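Local atomic coordinates of giardin subunit alpha-1 (Giardia intestinalis, PDB entry 4EVF), a protein that binds calcium and, calcium-dependently, phospholipids such as phosphatidylserine as an annexin, and is involved in attachment of the parasite to the intestinal mucosa and in cytoskeletal remodelling. Residues 181-187 and 221-226; 99-103 and 227-231; 215-219 and 232-236; 138-143 and 175-180. One frame throughout, in Å; residues are numbered along the deposited sequence.

Contacts 2, 3 and 4 join annexin repeats 2, 3 and 4 in pairs, while contact 1 lies essentially within repeat 3. Contact 2 spans the longest loop, from the end of helix 92-100 to helix 227-240, and the other contacts begin within it. Contact 4 (helix 135-145 with helix 171-180) closes before contact 1 opens. Contacts 1 and 3 share helix 211-225, and contacts 2 and 3 share helix 227-240. Their centres lie between about 9 Å (contacts 2 and 3) and about 16 Å (contacts 3 and 4) apart, and every pair touches: Ile100 meets Ala223, Cys219 and Trp143, while Phe178 meets Tyr186. Repeats 2, 3 and 4 thus share one continuous, mainly apolar core.

Contact 1: residues 181-187 and 221-226; sequences VPSAEYR and HFALLG
Within the third annexin repeat, an all-helical five-helix unit, the start of helix 183-196 crosses the end of helix 211-225. The axes of 183-187 and 221-225 approach to 8.8 Å at -105°, with Ser183 CA 4.7 Å from Leu224 CA and Arg187 CA 5.8 Å from Leu225 CA. Pro182 occupies the N-cap position, where its lack of an amide hydrogen costs nothing. Leu224 (m, t) points into the crossing: its CB lies over the face of the Tyr186 ring, 3.8 Å from the centroid, a CH-pi contact, and its CD1 is 3.8 Å from Val181 CG1. Tyr186 (chi1 t, chi2 80°) projects toward the partner helix, so Leu224 covers one face of its ring and Leu225 CD2 lies at its edge, 3.7 Å from Tyr186 CD2, while its hydroxyl reaches His221. There OH and ND1 make a 2.6 Å hydrogen bond; His221 (chi1 t) presents this nitrogen in the ring plane. Phe177 and Phe178 of helix 171-180 extend the apolar layer. Ser183 OG (m) lies 2.7 Å from a water that donates to Ala223 O at 2.9 Å. Gly226 ends the helix at phi 157°, where a CB would jam against the preceding carbonyl. Arg187 (m, t, t, chi4 105°) is long enough to reach the C-terminal end of the helix, where NE donates to Leu225 O at 2.9 Å.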
loop_
_atom_site.group_PDB
_atom_site.type_symbol
_atom_site.label_atom_id
_atom_site.label_comp_id
_atom_site.label_asym_id
_atom_site.label_seq_id
_atom_site.Cartn_x
_atom_site.Cartn_y
_atom_site.Cartn_z
ATOM N N VAL A 181 11.026 -12.451 8.936
ATOM C CA VAL A 181 11.119 -13.502 7.932
ATOM C C VAL A 181 11.166 -12.880 6.538
ATOM O O VAL A 181 10.414 -11.955 6.244
ATOM C CB VAL A 181 9.957 -14.522 8.023
ATOM C CG1 VAL A 181 8.653 -13.891 7.566
ATOM C CG2 VAL A 181 10.266 -15.747 7.182
ATOM N N PRO A 182 12.071 -13.374 5.680
ATOM C CA PRO A 182 12.110 -12.869 4.306
ATOM C C PRO A 182 10.897 -13.376 3.545
ATOM O O PRO A 182 10.452 -14.487 3.802
ATOM C CB PRO A 182 13.406 -13.474 3.740
ATOM C CG PRO A 182 14.248 -13.797 4.960
ATOM C CD PRO A 182 13.234 -14.226 5.994
ATOM N N SER A 183 10.354 -12.563 2.644
ATOM C CA SER A 183 9.183 -12.965 1.880
ATOM C C SER A 183 9.429 -14.249 1.103
ATOM O O SER A 183 8.564 -15.127 1.039
ATOM C CB SER A 183 8.769 -11.861 0.905
ATOM O OG SER A 183 8.390 -10.692 1.602
ATOM N N ALA A 184 10.613 -14.355 0.502
ATOM C CA ALA A 184 10.915 -15.510 -0.330
ATOM C C ALA A 184 10.782 -16.808 0.460
ATOM O O ALA A 184 10.437 -17.834 -0.103
ATOM C CB ALA A 184 12.306 -15.384 -0.941
ATOM N N GLU A 185 11.055 -16.747 1.763
ATOM C CA GLU A 185 10.975 -17.920 2.632
ATOM C C GLU A 185 9.566 -18.108 3.150
ATOM O O GLU A 185 9.112 -19.232 3.383
ATOM C CB GLU A 185 11.938 -17.769 3.815
ATOM C CG GLU A 185 13.375 -17.480 3.396
ATOM C CD GLU A 185 14.382 -17.710 4.507
ATOM O OE1 GLU A 185 13.980 -17.736 5.699
ATOM O OE2 GLU A 185 15.583 -17.875 4.187
ATOM N N TYR A 186 8.861 -17.003 3.333
ATOM C CA TYR A 186 7.523 -17.082 3.919
ATOM C C TYR A 186 6.586 -17.974 3.113
ATOM O O TYR A 186 5.897 -18.829 3.674
ATOM C CB TYR A 186 6.921 -15.691 4.077
ATOM C CG TYR A 186 5.570 -15.703 4.767
ATOM C CD1 TYR A 186 5.484 -15.798 6.152
ATOM C CD2 TYR A 186 4.387 -15.618 4.036
ATOM C CE1 TYR A 186 4.251 -15.797 6.796
ATOM C CE2 TYR A 186 3.144 -15.615 4.677
ATOM C CZ TYR A 186 3.088 -15.708 6.056
ATOM O OH TYR A 186 1.868 -15.712 6.718
ATOM N N ARG A 187 6.581 -17.787 1.797
ATOM C CA ARG A 187 5.670 -18.509 0.908
ATOM C C ARG A 187 5.754 -20.034 1.063
ATOM O O ARG A 187 4.724 -20.703 1.234
ATOM C CB ARG A 187 5.899 -18.069 -0.545
ATOM C CG ARG A 187 6.194 -16.563 -0.649
ATOM C CD ARG A 187 6.271 -16.025 -2.077
ATOM N NE ARG A 187 6.115 -14.566 -2.081
ATOM C CZ ARG A 187 7.101 -13.689 -2.266
ATOM N NH1 ARG A 187 8.348 -14.104 -2.496
ATOM N NH2 ARG A 187 6.837 -12.384 -2.237
ATOM N N HIS A 221 0.836 -11.024 6.702
ATOM C CA HIS A 221 0.700 -12.281 5.967
ATOM C C HIS A 221 0.576 -12.087 4.448
ATOM O O HIS A 221 1.342 -12.668 3.674
ATOM C CB HIS A 221 -0.500 -13.063 6.516
ATOM C CG HIS A 221 -0.992 -14.141 5.605
ATOM N ND1 HIS A 221 -0.326 -15.334 5.437
ATOM C CD2 HIS A 221 -2.091 -14.208 4.815
ATOM C CE1 HIS A 221 -0.987 -16.091 4.579
ATOM N NE2 HIS A 221 -2.062 -15.430 4.187
ATOM N N PHE A 222 -0.392 -11.283 4.016
ATOM C CA PHE A 222 -0.555 -10.978 2.591
ATOM C C PHE A 222 0.672 -10.277 2.016
ATOM O O PHE A 222 1.102 -10.593 0.903
ATOM C CB PHE A 222 -1.793 -10.112 2.345
ATOM C CG PHE A 222 -3.090 -10.867 2.425
ATOM C CD1 PHE A 222 -4.115 -10.423 3.254
ATOM C CD2 PHE A 222 -3.291 -12.009 1.681
ATOM C CE1 PHE A 222 -5.314 -11.116 3.335
ATOM C CE2 PHE A 222 -4.491 -12.705 1.758
ATOM C CZ PHE A 222 -5.499 -12.255 2.587
ATOM N N ALA A 223 1.230 -9.330 2.770
ATOM C CA ALA A 223 2.390 -8.568 2.303
ATOM C C ALA A 223 3.527 -9.523 1.992
ATOM O O ALA A 223 4.141 -9.434 0.931
ATOM C CB ALA A 223 2.835 -7.561 3.350
ATOM N N LEU A 224 3.793 -10.439 2.922
ATOM C CA LEU A 224 4.867 -11.420 2.754
ATOM C C LEU A 224 4.607 -12.358 1.578
ATOM O O LEU A 224 5.548 -12.783 0.908
ATOM C CB LEU A 224 5.093 -12.200 4.059
ATOM C CG LEU A 224 5.575 -11.324 5.214
ATOM C CD1 LEU A 224 5.494 -12.058 6.547
ATOM C CD2 LEU A 224 7.009 -10.792 4.940
ATOM N N LEU A 225 3.333 -12.663 1.313
ATOM C CA LEU A 225 2.965 -13.474 0.146
ATOM C C LEU A 225 3.166 -12.713 -1.159
ATOM O O LEU A 225 3.460 -13.298 -2.198
ATOM C CB LEU A 225 1.516 -13.951 0.231
ATOM C CG LEU A 225 1.217 -15.034 1.265
ATOM C CD1 LEU A 225 -0.232 -15.491 1.141
ATOM C CD2 LEU A 225 2.177 -16.204 1.074
ATOM N N GLY A 226 2.984 -11.404 -1.101
ATOM C CA GLY A 226 3.177 -10.569 -2.264
ATOM C C GLY A 226 2.403 -9.283 -2.116
ATOM O O GLY A 226 1.229 -9.289 -1.725
HETATM O O HOH W 1 6.847 -9.186 -0.015
#

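Contact 2: residues 99-103 and 227-231; sequences VILCT and MHRLA
Leu101 (t, m) lays its side chain along the first turn of helix 227-240, CD2 coming 3.3 Å from Met227 O and 3.7 Å from Met227 SD. Leu101 CA and Met227 CA, 6.3 Å apart, set the register. After weakly bonded helix at about 99-100, Leu101 (phi -86°, psi 75°) centres an inverse gamma turn, with a weak 3.0 Å hydrogen bond from Cys102 N to Ile100 O. The chain then runs extended through Cys102 to Thr103, whose OG1 caps Asp106 N as the N-cap of helix 104-118. Met227 (m, m, t) points toward this bend; its flexible thioether follows the uneven backbone, CE lying 3.6 Å from Ile100 O and 3.4 Å from Cys102 O. One turn on, Leu230 (t, p) sets CD2 3.7 Å from Leu101 CB and 3.8 Å from Ile100 CG2, branched aliphatics suited to a buried seam. This junction of apolar side chains against one another and against backbone carbonyls joins the bend between two helices of annexin repeat 2 to the first helix of repeat 4, an inter-repeat interface of the annexin fold.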
loop_
_atom_site.group_PDB
_atom_site.type_symbol
_atom_site.label_atom_id
_atom_site.label_comp_id
_atom_site.label_asym_id
_atom_site.label_seq_id
_atom_site.Cartn_x
_atom_site.Cartn_y
_atom_site.Cartn_z
ATOM N N VAL A 99 2.536 1.690 5.946
ATOM C CA VAL A 99 3.652 0.999 6.585
ATOM C C VAL A 99 3.807 -0.434 6.059
ATOM O O VAL A 99 4.915 -0.892 5.782
ATOM C CB VAL A 99 3.484 0.972 8.142
ATOM C CG1 VAL A 99 4.516 0.066 8.789
ATOM C CG2 VAL A 99 3.582 2.368 8.719
ATOM N N ILE A 100 2.693 -1.142 5.907
ATOM C CA ILE A 100 2.764 -2.552 5.535
ATOM C C ILE A 100 2.816 -2.794 4.022
ATOM O O ILE A 100 3.574 -3.638 3.553
ATOM C CB ILE A 100 1.627 -3.377 6.160
ATOM C CG1 ILE A 100 1.587 -3.146 7.671
ATOM C CG2 ILE A 100 1.822 -4.863 5.833
ATOM C CD1 ILE A 100 0.487 -3.920 8.392
ATOM N N LEU A 101 2.004 -2.056 3.273
ATOM C CA LEU A 101 2.005 -2.128 1.822
ATOM C C LEU A 101 3.089 -1.169 1.309
ATOM O O LEU A 101 2.802 -0.077 0.814
ATOM C CB LEU A 101 0.618 -1.759 1.288
ATOM C CG LEU A 101 0.153 -1.998 -0.156
ATOM C CD1 LEU A 101 0.652 -0.875 -1.032
ATOM C CD2 LEU A 101 0.543 -3.373 -0.724
ATOM N N CYS A 102 4.340 -1.591 1.449
ATOM C CA CYS A 102 5.469 -0.736 1.106
ATOM C C CYS A 102 6.710 -1.601 0.907
ATOM O O CYS A 102 6.960 -2.524 1.671
ATOM C CB CYS A 102 5.699 0.277 2.218
ATOM S SG CYS A 102 6.914 1.560 1.882
ATOM N N THR A 103 7.475 -1.309 -0.132
ATOM C CA THR A 103 8.744 -2.005 -0.343
ATOM C C THR A 103 9.800 -1.375 0.574
ATOM O O THR A 103 9.684 -0.210 0.945
ATOM C CB THR A 103 9.192 -1.854 -1.799
ATOM O OG1 THR A 103 9.489 -0.480 -2.048
ATOM C CG2 THR A 103 8.084 -2.278 -2.753
ATOM N N MET A 227 3.065 -8.177 -2.429
ATOM C CA MET A 227 2.454 -6.862 -2.331
ATOM C C MET A 227 1.143 -6.753 -3.127
ATOM O O MET A 227 0.224 -6.047 -2.707
ATOM C CB MET A 227 3.448 -5.790 -2.774
ATOM C CG MET A 227 4.567 -5.541 -1.776
ATOM S SD MET A 227 3.967 -4.816 -0.233
ATOM C CE MET A 227 5.236 -5.369 0.903
ATOM N N HIS A 228 1.061 -7.440 -4.268
ATOM C CA HIS A 228 -0.160 -7.417 -5.089
ATOM C C HIS A 228 -1.310 -8.162 -4.419
ATOM O O HIS A 228 -2.480 -7.865 -4.669
ATOM C CB HIS A 228 0.089 -8.003 -6.491
ATOM C CG HIS A 228 0.327 -9.483 -6.503
ATOM N ND1 HIS A 228 1.482 -10.058 -6.010
ATOM C CD2 HIS A 228 -0.431 -10.505 -6.968
ATOM C CE1 HIS A 228 1.416 -11.370 -6.159
ATOM N NE2 HIS A 228 0.268 -11.667 -6.740
ATOM N N ARG A 229 -0.966 -9.122 -3.566
ATOM C CA ARG A 229 -1.967 -9.863 -2.804
ATOM C C ARG A 229 -2.480 -9.059 -1.611
ATOM O O ARG A 229 -3.643 -9.170 -1.245
ATOM C CB ARG A 229 -1.425 -11.227 -2.370
ATOM C CG ARG A 229 -1.123 -12.143 -3.547
ATOM C CD ARG A 229 -0.602 -13.490 -3.115
ATOM N NE ARG A 229 -1.672 -14.355 -2.619
ATOM C CZ ARG A 229 -1.547 -15.669 -2.449
ATOM N NH1 ARG A 229 -0.400 -16.268 -2.743
ATOM N NH2 ARG A 229 -2.569 -16.384 -1.990
ATOM N N LEU A 230 -1.613 -8.264 -0.992
ATOM C CA LEU A 230 -2.075 -7.338 0.030
ATOM C C LEU A 230 -2.924 -6.244 -0.625
ATOM O O LEU A 230 -3.977 -5.859 -0.097
ATOM C CB LEU A 230 -0.906 -6.729 0.824
ATOM C CG LEU A 230 -1.334 -5.745 1.918
ATOM C CD1 LEU A 230 -2.296 -6.421 2.924
ATOM C CD2 LEU A 230 -0.152 -5.134 2.647
ATOM N N ALA A 231 -2.459 -5.740 -1.774
ATOM C CA ALA A 231 -3.234 -4.775 -2.553
ATOM C C ALA A 231 -4.656 -5.280 -2.844
ATOM O O ALA A 231 -5.630 -4.555 -2.651
ATOM C CB ALA A 231 -2.515 -4.443 -3.857
#

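Contact 3: residues 215-219 and 232-236; sequences YTFYC and AYLIN
Tyr215, on the solvent-exposed side of helix 211-225, swings its ring (chi1 m) toward helix 227-240 so that CD1 lies 3.5 Å from Tyr233 OH, near the Tyr215 ring plane. The axes of 215-219 and 232-236 stay 12.2 Å apart with their directions at 137°, a gap wide enough for whole aromatic side chains. One turn later Tyr218 (chi1 t, chi2 31°) points at the partner and turns its ring edge to the face of Tyr233, a T-shaped pair with centroids 5.0 Å apart and planes at 72°; Tyr218 CD2 is 3.6 Å from Tyr233 CZ and 3.4 Å from its OH. Cys219, whose CA is 8.2 Å from Tyr233 CA, places its small SG (chi1 m) at the edge of the Tyr233 ring, 3.9 Å from CE2, and 4.1 Å from Leu234 CD2. Tyr233 (chi1 t, chi2 65°) thus fills the gap between the last helix of annexin repeat 3 and the first of repeat 4, where Phe222 adds another ring. With no hydrogen bond between these segments, cohesion here rests on aromatic, sulfur-aromatic and apolar contacts.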
loop_
_atom_site.group_PDB
_atom_site.type_symbol
_atom_site.label_atom_id
_atom_site.label_comp_id
_atom_site.label_asym_id
_atom_site.label_seq_id
_atom_site.Cartn_x
_atom_site.Cartn_y
_atom_site.Cartn_z
ATOM N N TYR A 215 -5.827 -7.573 12.225
ATOM C CA TYR A 215 -5.641 -6.978 10.911
ATOM C C TYR A 215 -4.177 -6.712 10.598
ATOM O O TYR A 215 -3.760 -6.848 9.452
ATOM C CB TYR A 215 -6.486 -5.717 10.736
ATOM C CG TYR A 215 -7.953 -6.057 10.695
ATOM C CD1 TYR A 215 -8.465 -6.819 9.655
ATOM C CD2 TYR A 215 -8.811 -5.666 11.720
ATOM C CE1 TYR A 215 -9.800 -7.171 9.619
ATOM C CE2 TYR A 215 -10.149 -6.006 11.695
ATOM C CZ TYR A 215 -10.637 -6.753 10.641
ATOM O OH TYR A 215 -11.962 -7.099 10.601
ATOM N N THR A 216 -3.402 -6.365 11.617
ATOM C CA THR A 216 -1.976 -6.098 11.405
ATOM C C THR A 216 -1.247 -7.359 10.943
ATOM O O THR A 216 -0.504 -7.332 9.943
ATOM C CB THR A 216 -1.287 -5.529 12.669
ATOM O OG1 THR A 216 -1.866 -4.265 13.020
ATOM C CG2 THR A 216 0.206 -5.337 12.420
ATOM N N PHE A 217 -1.452 -8.465 11.657
ATOM C CA PHE A 217 -0.817 -9.735 11.283
ATOM C C PHE A 217 -1.376 -10.299 9.971
ATOM O O PHE A 217 -0.658 -10.928 9.179
ATOM C CB PHE A 217 -0.937 -10.761 12.418
ATOM C CG PHE A 217 0.059 -10.559 13.528
ATOM C CD1 PHE A 217 -0.149 -9.587 14.494
ATOM C CD2 PHE A 217 1.193 -11.351 13.614
ATOM C CE1 PHE A 217 0.760 -9.392 15.521
ATOM C CE2 PHE A 217 2.113 -11.166 14.634
ATOM C CZ PHE A 217 1.888 -10.182 15.597
ATOM N N TYR A 218 -2.666 -10.073 9.740
ATOM C CA TYR A 218 -3.296 -10.502 8.504
ATOM C C TYR A 218 -2.716 -9.746 7.302
ATOM O O TYR A 218 -2.419 -10.342 6.260
ATOM C CB TYR A 218 -4.815 -10.291 8.586
ATOM C CG TYR A 218 -5.624 -11.099 7.592
ATOM C CD1 TYR A 218 -5.197 -12.350 7.163
ATOM C CD2 TYR A 218 -6.810 -10.603 7.069
ATOM C CE1 TYR A 218 -5.945 -13.093 6.253
ATOM C CE2 TYR A 218 -7.565 -11.335 6.164
ATOM C CZ TYR A 218 -7.128 -12.576 5.761
ATOM O OH TYR A 218 -7.874 -13.295 4.855
ATOM N N CYS A 219 -2.548 -8.433 7.443
ATOM C CA CYS A 219 -1.951 -7.653 6.359
ATOM C C CYS A 219 -0.507 -8.108 6.137
ATOM O O CYS A 219 -0.051 -8.246 4.993
ATOM C CB CYS A 219 -2.015 -6.149 6.645
ATOM S SG CYS A 219 -3.699 -5.423 6.435
ATOM N N ALA A 232 -4.767 -6.513 -3.326
ATOM C CA ALA A 232 -6.080 -7.105 -3.613
ATOM C C ALA A 232 -6.996 -7.025 -2.386
ATOM O O ALA A 232 -8.148 -6.592 -2.478
ATOM C CB ALA A 232 -5.928 -8.534 -4.039
ATOM N N TYR A 233 -6.466 -7.468 -1.250
ATOM C CA TYR A 233 -7.183 -7.461 0.023
ATOM C C TYR A 233 -7.600 -6.061 0.493
ATOM O O TYR A 233 -8.728 -5.836 0.943
ATOM C CB TYR A 233 -6.316 -8.127 1.096
ATOM C CG TYR A 233 -6.900 -8.019 2.495
ATOM C CD1 TYR A 233 -8.101 -8.649 2.814
ATOM C CD2 TYR A 233 -6.253 -7.298 3.491
ATOM C CE1 TYR A 233 -8.643 -8.561 4.080
ATOM C CE2 TYR A 233 -6.797 -7.203 4.777
ATOM C CZ TYR A 233 -7.996 -7.838 5.057
ATOM O OH TYR A 233 -8.560 -7.760 6.321
ATOM N N LEU A 234 -6.669 -5.120 0.426
ATOM C CA LEU A 234 -6.973 -3.767 0.833
ATOM C C LEU A 234 -7.923 -3.101 -0.169
ATOM O O LEU A 234 -8.764 -2.304 0.213
ATOM C CB LEU A 234 -5.675 -2.962 1.013
ATOM C CG LEU A 234 -4.740 -3.277 2.200
ATOM C CD1 LEU A 234 -3.425 -2.485 2.211
ATOM C CD2 LEU A 234 -5.448 -3.178 3.547
ATOM N N ILE A 235 -8.024 -3.503 -1.367
ATOM C CA ILE A 235 -9.013 -2.939 -2.301
ATOM C C ILE A 235 -10.389 -3.505 -2.022
ATOM O O ILE A 235 -11.386 -2.785 -2.050
ATOM C CB ILE A 235 -8.616 -3.199 -3.762
ATOM C CG1 ILE A 235 -7.445 -2.289 -4.136
ATOM C CG2 ILE A 235 -9.788 -2.977 -4.711
ATOM C CD1 ILE A 235 -6.850 -2.621 -5.496
ATOM N N ASN A 236 -10.431 -4.796 -1.718
ATOM C CA ASN A 236 -11.682 -5.426 -1.327
ATOM C C ASN A 236 -12.258 -4.793 -0.037
ATOM O O ASN A 236 -13.459 -4.518 0.047
ATOM C CB ASN A 236 -11.479 -6.938 -1.205
ATOM C CG ASN A 236 -12.758 -7.673 -0.869
ATOM O OD1 ASN A 236 -12.934 -8.135 0.261
ATOM N ND2 ASN A 236 -13.659 -7.785 -1.845
#

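Contact 4: residues 138-143 and 175-180; sequences LLMEKW and IDFFGT
At the apolar centre Leu139 (t, p) extends CD1 onto the backbone of helix 171-180, 3.5 Å from Ile175 O, 3.4 Å from Gly179 N and 3.8 Å from Phe178 CB. Ile175 (m, t) fills the space beside it, its CD1 3.7 Å from Leu138 CD1. The axes of 138-143 and 175-180 come within 8.5 Å at a crossing of -34°, the two helices running in broadly the same direction, with Leu139 CA 5.3 Å from Ile175 CA and Trp143 CA 5.0 Å from Gly179 CA. Gly179 makes this closeness possible: an ideal CB on it would stand 2.8 Å from Lys142 CG, a clash. Trp143 (chi1 t, chi2 -88°) brings CZ3 to 3.4 Å from Phe178 O, and its broad indole continues to Ile100 and Ala223 on two further helices. Farther out, Lys142 (chi1 t, chi2 126°, between wells, chi3 p, chi4 t) is a knob among Ile175, Asp176, Gly179 and Thr180. Its bent aliphatic chain suits that groove, CG 3.8 Å from Gly179 O and CD 4.0 Å from Thr180 CG2, while NZ ends 4.0 Å from Asp176 OD1, beyond salt-bridge range. Thr180 OG1 (chi1 p) donates to Asp176 O at 2.6 Å, and a water sits 2.6 Å from Lys142 O and 2.8 Å from Gly179 O. This single knob in a hole, with the close glycine contact, joins the last helix of annexin repeat 2 to the second helix of repeat 3.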
loop_
_atom_site.group_PDB
_atom_site.type_symbol
_atom_site.label_atom_id
_atom_site.label_comp_id
_atom_site.label_asym_id
_atom_site.label_seq_id
_atom_site.Cartn_x
_atom_site.Cartn_y
_atom_site.Cartn_z
ATOM N N LEU A 138 4.106 -3.638 18.332
ATOM C CA LEU A 138 5.424 -4.265 18.356
ATOM C C LEU A 138 5.811 -4.806 16.977
ATOM O O LEU A 138 6.967 -4.688 16.555
ATOM C CB LEU A 138 5.457 -5.387 19.399
ATOM C CG LEU A 138 5.260 -5.003 20.872
ATOM C CD1 LEU A 138 5.241 -6.239 21.743
ATOM C CD2 LEU A 138 6.360 -4.051 21.325
ATOM N N LEU A 139 4.850 -5.406 16.279
ATOM C CA LEU A 139 5.102 -5.874 14.916
ATOM C C LEU A 139 5.394 -4.718 13.974
ATOM O O LEU A 139 6.290 -4.824 13.135
ATOM C CB LEU A 139 3.951 -6.737 14.381
ATOM C CG LEU A 139 4.124 -7.325 12.970
ATOM C CD1 LEU A 139 5.375 -8.191 12.830
ATOM C CD2 LEU A 139 2.882 -8.139 12.596
ATOM N N MET A 140 4.653 -3.616 14.096
ATOM C CA MET A 140 4.880 -2.477 13.201
ATOM C C MET A 140 6.251 -1.844 13.417
ATOM O O MET A 140 6.918 -1.435 12.459
ATOM C CB MET A 140 3.771 -1.423 13.306
ATOM C CG MET A 140 2.503 -1.834 12.557
ATOM S SD MET A 140 1.309 -0.483 12.425
ATOM C CE MET A 140 -0.136 -1.372 11.820
ATOM N N GLU A 141 6.678 -1.788 14.669
ATOM C CA GLU A 141 8.014 -1.283 14.988
ATOM C C GLU A 141 9.093 -2.111 14.290
ATOM O O GLU A 141 10.010 -1.572 13.670
ATOM C CB GLU A 141 8.256 -1.314 16.496
ATOM C CG GLU A 141 9.598 -0.730 16.888
ATOM C CD GLU A 141 9.800 -0.687 18.382
ATOM O OE1 GLU A 141 9.200 -1.514 19.097
ATOM O OE2 GLU A 141 10.564 0.183 18.840
ATOM N N LYS A 142 8.977 -3.426 14.398
ATOM C CA LYS A 142 9.961 -4.325 13.797
ATOM C C LYS A 142 9.842 -4.337 12.269
ATOM O O LYS A 142 10.830 -4.453 11.552
ATOM C CB LYS A 142 9.781 -5.730 14.363
ATOM C CG LYS A 142 10.863 -6.715 13.964
ATOM C CD LYS A 142 11.477 -7.359 15.192
ATOM C CE LYS A 142 10.402 -7.897 16.105
ATOM N NZ LYS A 142 10.982 -8.371 17.389
ATOM N N TRP A 143 8.617 -4.203 11.775
ATOM C CA TRP A 143 8.386 -4.107 10.341
ATOM C C TRP A 143 9.118 -2.916 9.734
ATOM O O TRP A 143 9.766 -3.037 8.689
ATOM C CB TRP A 143 6.894 -3.974 10.055
ATOM C CG TRP A 143 6.541 -4.234 8.636
ATOM C CD1 TRP A 143 6.526 -3.333 7.609
ATOM C CD2 TRP A 143 6.128 -5.484 8.084
ATOM N NE1 TRP A 143 6.134 -3.954 6.447
ATOM C CE2 TRP A 143 5.880 -5.275 6.715
ATOM C CE3 TRP A 143 5.956 -6.767 8.616
ATOM C CZ2 TRP A 143 5.459 -6.308 5.863
ATOM C CZ3 TRP A 143 5.535 -7.785 7.775
ATOM C CH2 TRP A 143 5.291 -7.550 6.416
ATOM N N ILE A 175 5.796 -12.165 16.751
ATOM C CA ILE A 175 6.159 -10.803 16.386
ATOM C C ILE A 175 7.502 -10.803 15.659
ATOM O O ILE A 175 7.678 -10.146 14.635
ATOM C CB ILE A 175 6.202 -9.895 17.629
ATOM C CG1 ILE A 175 4.791 -9.723 18.209
ATOM C CG2 ILE A 175 6.788 -8.543 17.297
ATOM C CD1 ILE A 175 4.775 -9.220 19.644
ATOM N N ASP A 176 8.448 -11.557 16.199
ATOM C CA ASP A 176 9.767 -11.662 15.596
ATOM C C ASP A 176 9.687 -12.386 14.255
ATOM O O ASP A 176 10.331 -11.987 13.300
ATOM C CB ASP A 176 10.717 -12.400 16.540
ATOM C CG ASP A 176 12.079 -12.605 15.932
ATOM O OD1 ASP A 176 12.892 -11.661 16.001
ATOM O OD2 ASP A 176 12.326 -13.698 15.374
ATOM N N PHE A 177 8.891 -13.449 14.177
ATOM C CA PHE A 177 8.777 -14.187 12.925
ATOM C C PHE A 177 8.207 -13.339 11.789
ATOM O O PHE A 177 8.821 -13.195 10.738
ATOM C CB PHE A 177 7.928 -15.453 13.085
ATOM C CG PHE A 177 7.699 -16.178 11.793
ATOM C CD1 PHE A 177 6.594 -15.881 11.004
ATOM C CD2 PHE A 177 8.609 -17.125 11.343
ATOM C CE1 PHE A 177 6.393 -16.537 9.803
ATOM C CE2 PHE A 177 8.402 -17.787 10.163
ATOM C CZ PHE A 177 7.305 -17.495 9.381
ATOM N N PHE A 178 7.017 -12.784 11.994
ATOM C CA PHE A 178 6.405 -11.967 10.956
ATOM C C PHE A 178 7.207 -10.687 10.679
ATOM O O PHE A 178 7.233 -10.201 9.549
ATOM C CB PHE A 178 4.933 -11.683 11.287
ATOM C CG PHE A 178 4.046 -12.872 11.069
ATOM C CD1 PHE A 178 3.545 -13.145 9.809
ATOM C CD2 PHE A 178 3.748 -13.737 12.110
ATOM C CE1 PHE A 178 2.745 -14.254 9.589
ATOM C CE2 PHE A 178 2.965 -14.845 11.899
ATOM C CZ PHE A 178 2.452 -15.104 10.638
ATOM N N GLY A 179 7.890 -10.170 11.696
ATOM C CA GLY A 179 8.690 -8.970 11.527
ATOM C C GLY A 179 10.050 -9.132 10.854
ATOM O O GLY A 179 10.631 -8.136 10.400
ATOM N N THR A 180 10.563 -10.364 10.769
ATOM C CA THR A 180 11.919 -10.576 10.234
ATOM C C THR A 180 12.067 -11.662 9.161
ATOM O O THR A 180 13.139 -11.805 8.555
ATOM C CB THR A 180 12.951 -10.885 11.366
ATOM O OG1 THR A 180 12.623 -12.125 12.001
ATOM C CG2 THR A 180 12.987 -9.770 12.416
HETATM O O HOH W 2 12.333 -5.948 10.096
#